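Local coordinates for Thiol:disulfide interchange protein DsbA (Pseudomonas aeruginosa, PDB 5DCH), which probably introduces disulfide bonds into other proteins of the periplasm by passing on its own disulfide, at residues E28-F33 and M146-T151. The protein carries 1 engineered substitution. Sequence-based numbering, arbitrary orientation.
Sequences EVVELF and MAYQVT. With 1YO (3-[(2-methylbenzyl)sulfanyl]-4H-1,2,4-triazol-4-amine), chain B.
At the edge of the Y148 ring, near its plane, lie L32 CD2, 4.1 Å from Y148 CD2, and the amino nitrogen NAB of the ligand 1YO, beyond the hydroxyl; V30 CG1 approaches obliquely, 4.5 Å from Y148 CE2. A water in the ring plane accepts a hydrogen bond from Y148 OH at 2.6 Å and donates one to E28 OE1 at 2.7 Å. It therefore bridges two groups whose own atoms, E28 OE1 and Y148 OH, remain 3.9 Å apart, with carboxylate and ring turned 82° against each other. The extended chain of E28, CG anti to the backbone N (chi1 -168°), carries the carboxylate to this site, and S22 OG holds its other oxygen, OE2. On the ligand side NAB of 1YO donates to Y148 OH over 2.9 Å, a bent bond of 132°, so the hydroxyl donates a hydrogen bond to the water and accepts one from the ligand. Farther along the strand, at L32, the contact is apolar: in one of two conformers of V150, CG2 meets L32 CD2 tip to tip, 4.1 Å apart. At Q149 the chain leaves helical geometry in a Schellman motif and runs on to V150, while R163 NH2 hydrogen-bonds to the carbonyl oxygen of Y148. Strand 27-33, flanked by strands 155-158 and 58-64, belongs to the central sheet of the thioredoxin fold and leads to the CxxC helix; Y148 and V150 also pack on strand 155-158 of that sheet, and Y148 and E28 help form the binding site of the small triazole.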
ATOM      1  N   GLU A  28     -12.721   0.695  -3.624  1.00  8.19           N
ATOM      2  CA  GLU A  28     -11.290   0.778  -3.372  1.00  6.87           C
ATOM      3  C   GLU A  28     -10.874  -0.202  -2.267  1.00  7.27           C
ATOM      4  O   GLU A  28     -11.595  -0.395  -1.289  1.00  8.73           O
ATOM      5  CB  GLU A  28     -10.906   2.186  -2.948  1.00  8.20           C
ATOM      6  CG  GLU A  28      -9.416   2.456  -2.937  1.00  9.62           C
ATOM      7  CD  GLU A  28      -9.094   3.857  -2.479  1.00 10.71           C
ATOM      8  OE1 GLU A  28      -9.449   4.191  -1.330  1.00 11.62           O
ATOM      9  OE2 GLU A  28      -8.492   4.634  -3.261  1.00 12.55           O
ATOM     10  N   VAL A  29      -9.707  -0.806  -2.437  1.00  7.60           N
ATOM     11  CA  VAL A  29      -9.051  -1.537  -1.350  1.00  8.84           C
ATOM     12  C   VAL A  29      -7.639  -1.006  -1.267  1.00  9.18           C
ATOM     13  O   VAL A  29      -6.877  -1.121  -2.204  1.00 10.53           O
ATOM     14  CB  VAL A  29      -9.005  -3.027  -1.625  1.00 10.95           C
ATOM     15  CG1 VAL A  29      -8.267  -3.747  -0.540  1.00 11.91           C
ATOM     16  CG2 VAL A  29     -10.397  -3.581  -1.755  1.00 13.00           C
ATOM     17  N   VAL A  30      -7.299  -0.424  -0.122  1.00  8.25           N
ATOM     18  CA  VAL A  30      -5.961   0.115   0.117  1.00  8.29           C
ATOM     19  C   VAL A  30      -5.226  -0.773   1.108  1.00  9.28           C
ATOM     20  O   VAL A  30      -5.788  -1.141   2.133  1.00  9.57           O
ATOM     21  CB  VAL A  30      -6.049   1.514   0.728  1.00 10.07           C
ATOM     22  CG1 VAL A  30      -4.672   1.996   1.192  1.00 10.77           C
ATOM     23  CG2 VAL A  30      -6.657   2.502  -0.239  1.00  9.90           C
ATOM     24  N   GLU A  31      -4.007  -1.152   0.756  1.00  9.28           N
ATOM     25  CA  GLU A  31      -3.066  -1.692   1.754  1.00  9.14           C
ATOM     26  C   GLU A  31      -2.022  -0.641   2.060  1.00 10.06           C
ATOM     27  O   GLU A  31      -1.271  -0.232   1.186  1.00 10.09           O
ATOM     28  CB  GLU A  31      -2.362  -2.976   1.288  1.00 10.57           C
ATOM     29  CG  GLU A  31      -1.477  -3.573   2.390  1.00 12.50           C
ATOM     30  CD  GLU A  31      -0.349  -4.467   1.914  1.00 16.78           C
ATOM     31  OE1 GLU A  31      -0.106  -4.562   0.703  1.00 18.78           O
ATOM     32  OE2 GLU A  31       0.315  -5.073   2.788  1.00 17.35           O
ATOM     33  N   LEU A  32      -1.996  -0.184   3.310  1.00  9.39           N
ATOM     34  CA  LEU A  32      -0.921   0.682   3.757  1.00 10.29           C
ATOM     35  C   LEU A  32       0.207  -0.202   4.252  1.00 10.23           C
ATOM     36  O   LEU A  32      -0.018  -1.142   5.006  1.00 11.22           O
ATOM     37  CB  LEU A  32      -1.403   1.617   4.863  1.00 13.12           C
ATOM     38  CG  LEU A  32      -2.390   2.673   4.385  1.00 14.82           C
ATOM     39  CD1 LEU A  32      -3.773   2.151   4.584  1.00 18.77           C
ATOM     40  CD2 LEU A  32      -2.200   3.980   5.121  1.00 17.66           C
ATOM     41  N   PHE A  33       1.417   0.107   3.798  1.00  9.89           N
ATOM     42  CA  PHE A  33       2.555  -0.762   4.022  1.00  9.94           C
ATOM     43  C   PHE A  33       3.839   0.041   4.087  1.00  9.53           C
ATOM     44  O   PHE A  33       3.871   1.237   3.769  1.00 10.67           O
ATOM     45  CB  PHE A  33       2.638  -1.794   2.887  1.00 11.15           C
ATOM     46  CG  PHE A  33       3.356  -1.279   1.680  1.00 11.39           C
ATOM     47  CD1 PHE A  33       2.762  -0.340   0.850  1.00 12.30           C
ATOM     48  CD2 PHE A  33       4.630  -1.700   1.386  1.00 13.25           C
ATOM     49  CE1 PHE A  33       3.434   0.156  -0.227  1.00 14.17           C
ATOM     50  CE2 PHE A  33       5.307  -1.193   0.304  1.00 14.19           C
ATOM     51  CZ  PHE A  33       4.719  -0.263  -0.487  1.00 14.28           C
ATOM     52  N   MET A 146      -3.356  10.086   7.549  1.00 12.29           N
ATOM     53  CA  MET A 146      -3.917  10.822   8.662  1.00 14.36           C
ATOM     54  C   MET A 146      -5.430  10.676   8.676  1.00 13.07           C
ATOM     55  O   MET A 146      -6.039  10.511   9.732  1.00 14.74           O
ATOM     56  CB  MET A 146      -3.542  12.289   8.571  1.00 18.69           C
ATOM     57  CG  MET A 146      -2.068  12.534   8.743  1.00 24.26           C
ATOM     58  SD  MET A 146      -1.626  14.259   8.490  1.00 31.29           S
ATOM     59  CE  MET A 146      -2.692  15.059   9.685  1.00 32.64           C
ATOM     60  N   ALA A 147      -6.041  10.743   7.500  1.00 12.01           N
ATOM     61  CA  ALA A 147      -7.496  10.637   7.400  1.00 12.17           C
ATOM     62  C   ALA A 147      -7.992   9.240   7.763  1.00 12.53           C
ATOM     63  O   ALA A 147      -9.089   9.078   8.312  1.00 14.28           O
ATOM     64  CB  ALA A 147      -7.952  11.012   5.991  1.00 12.63           C
ATOM     65  N   TYR A 148      -7.194   8.227   7.445  1.00 11.59           N
ATOM     66  CA  TYR A 148      -7.517   6.859   7.820  1.00 12.50           C
ATOM     67  C   TYR A 148      -7.207   6.582   9.299  1.00 13.93           C
ATOM     68  O   TYR A 148      -7.620   5.557   9.840  1.00 15.31           O
ATOM     69  CB  TYR A 148      -6.698   5.883   6.987  1.00 12.00           C
ATOM     70  CG  TYR A 148      -6.903   5.931   5.488  1.00 11.53           C
ATOM     71  CD1 TYR A 148      -8.152   6.168   4.929  1.00 11.95           C
ATOM     72  CD2 TYR A 148      -5.833   5.715   4.632  1.00 11.32           C
ATOM     73  CE1 TYR A 148      -8.318   6.199   3.563  1.00 11.98           C
ATOM     74  CE2 TYR A 148      -5.988   5.733   3.260  1.00 11.37           C
ATOM     75  CZ  TYR A 148      -7.228   5.979   2.725  1.00 12.33           C
ATOM     76  OH  TYR A 148      -7.380   6.017   1.355  1.00 12.71           O
ATOM     77  N   GLN A 149      -6.471   7.502   9.921  1.00 14.00           N
ATOM     78  CA  GLN A 149      -6.057   7.408  11.318  0.55 16.74           C
ATOM     79  C   GLN A 149      -5.270   6.124  11.568  1.00 17.17           C
ATOM     80  O   GLN A 149      -5.423   5.453  12.590  1.00 20.38           O
ATOM     81  CB  GLN A 149      -7.277   7.543  12.222  0.55 19.41           C
ATOM     82  CG  GLN A 149      -8.206   8.646  11.742  0.55 22.28           C
ATOM     83  CD  GLN A 149      -8.778   9.472  12.862  0.55 24.56           C
ATOM     84  OE1 GLN A 149      -9.610   8.999  13.627  0.55 23.35           O
ATOM     85  NE2 GLN A 149      -8.333  10.719  12.963  0.55 26.70           N
ATOM     86  N   VAL A 150      -4.406   5.817  10.621  1.00 15.66           N
ATOM     87  CA  VAL A 150      -3.582   4.618  10.680  0.63 16.61           C
ATOM     88  C   VAL A 150      -2.322   4.868  11.495  1.00 16.81           C
ATOM     89  O   VAL A 150      -1.668   5.900  11.348  1.00 18.78           O
ATOM     90  CB  VAL A 150      -3.224   4.142   9.255  0.63 17.94           C
ATOM     91  CG1 VAL A 150      -2.180   3.025   9.285  0.63 17.15           C
ATOM     92  CG2 VAL A 150      -4.483   3.682   8.550  0.63 19.62           C
ATOM     93  N   THR A 151      -1.993   3.915  12.356  1.00 16.66           N
ATOM     94  CA  THR A 151      -0.847   4.066  13.254  1.00 18.38           C
ATOM     95  C   THR A 151       0.133   2.908  13.153  1.00 18.75           C
ATOM     96  O   THR A 151       1.060   2.808  13.950  1.00 20.44           O
ATOM     97  CB  THR A 151      -1.291   4.178  14.732  1.00 21.04           C
ATOM     98  OG1 THR A 151      -2.015   3.000  15.103  1.00 22.57           O
ATOM     99  CG2 THR A 151      -2.158   5.409  14.947  1.00 22.23           C
TER
HETATM  100  CAA 1YO B 201      -3.342   9.983  -3.671  1.00 43.40           C
HETATM  101  CAC 1YO B 201       0.276   9.004  -3.346  1.00 40.88           C
HETATM  102  CAD 1YO B 201       0.259   7.722  -3.873  1.00 40.78           C
HETATM  103  CAE 1YO B 201      -0.890   9.745  -3.276  1.00 40.71           C
HETATM  104  CAF 1YO B 201      -0.926   7.176  -4.337  1.00 39.52           C
HETATM  105  CAG 1YO B 201      -7.643   8.179  -2.114  1.00 18.01           C
HETATM  106  CAH 1YO B 201      -3.376   7.356  -4.754  1.00 29.95           C
HETATM  107  CAL 1YO B 201      -2.075   9.200  -3.737  1.00 40.87           C
HETATM  108  CAM 1YO B 201      -2.087   7.926  -4.276  1.00 37.17           C
HETATM  109  CAN 1YO B 201      -5.747   7.603  -3.087  1.00 20.49           C
HETATM  110  NAB 1YO B 201      -6.574   6.054  -1.456  1.00 15.68           N
HETATM  111  NAI 1YO B 201      -7.301   9.110  -3.013  1.00 19.59           N
HETATM  112  NAJ 1YO B 201      -6.151   8.766  -3.600  1.00 20.07           N
HETATM  113  NAO 1YO B 201      -6.673   7.203  -2.168  1.00 17.56           N
HETATM  114  SAK 1YO B 201      -4.331   6.630  -3.462  1.00 22.55           S
HETATM  115  O   HOH W   1      -9.756   6.255   0.375  1.00 12.28           O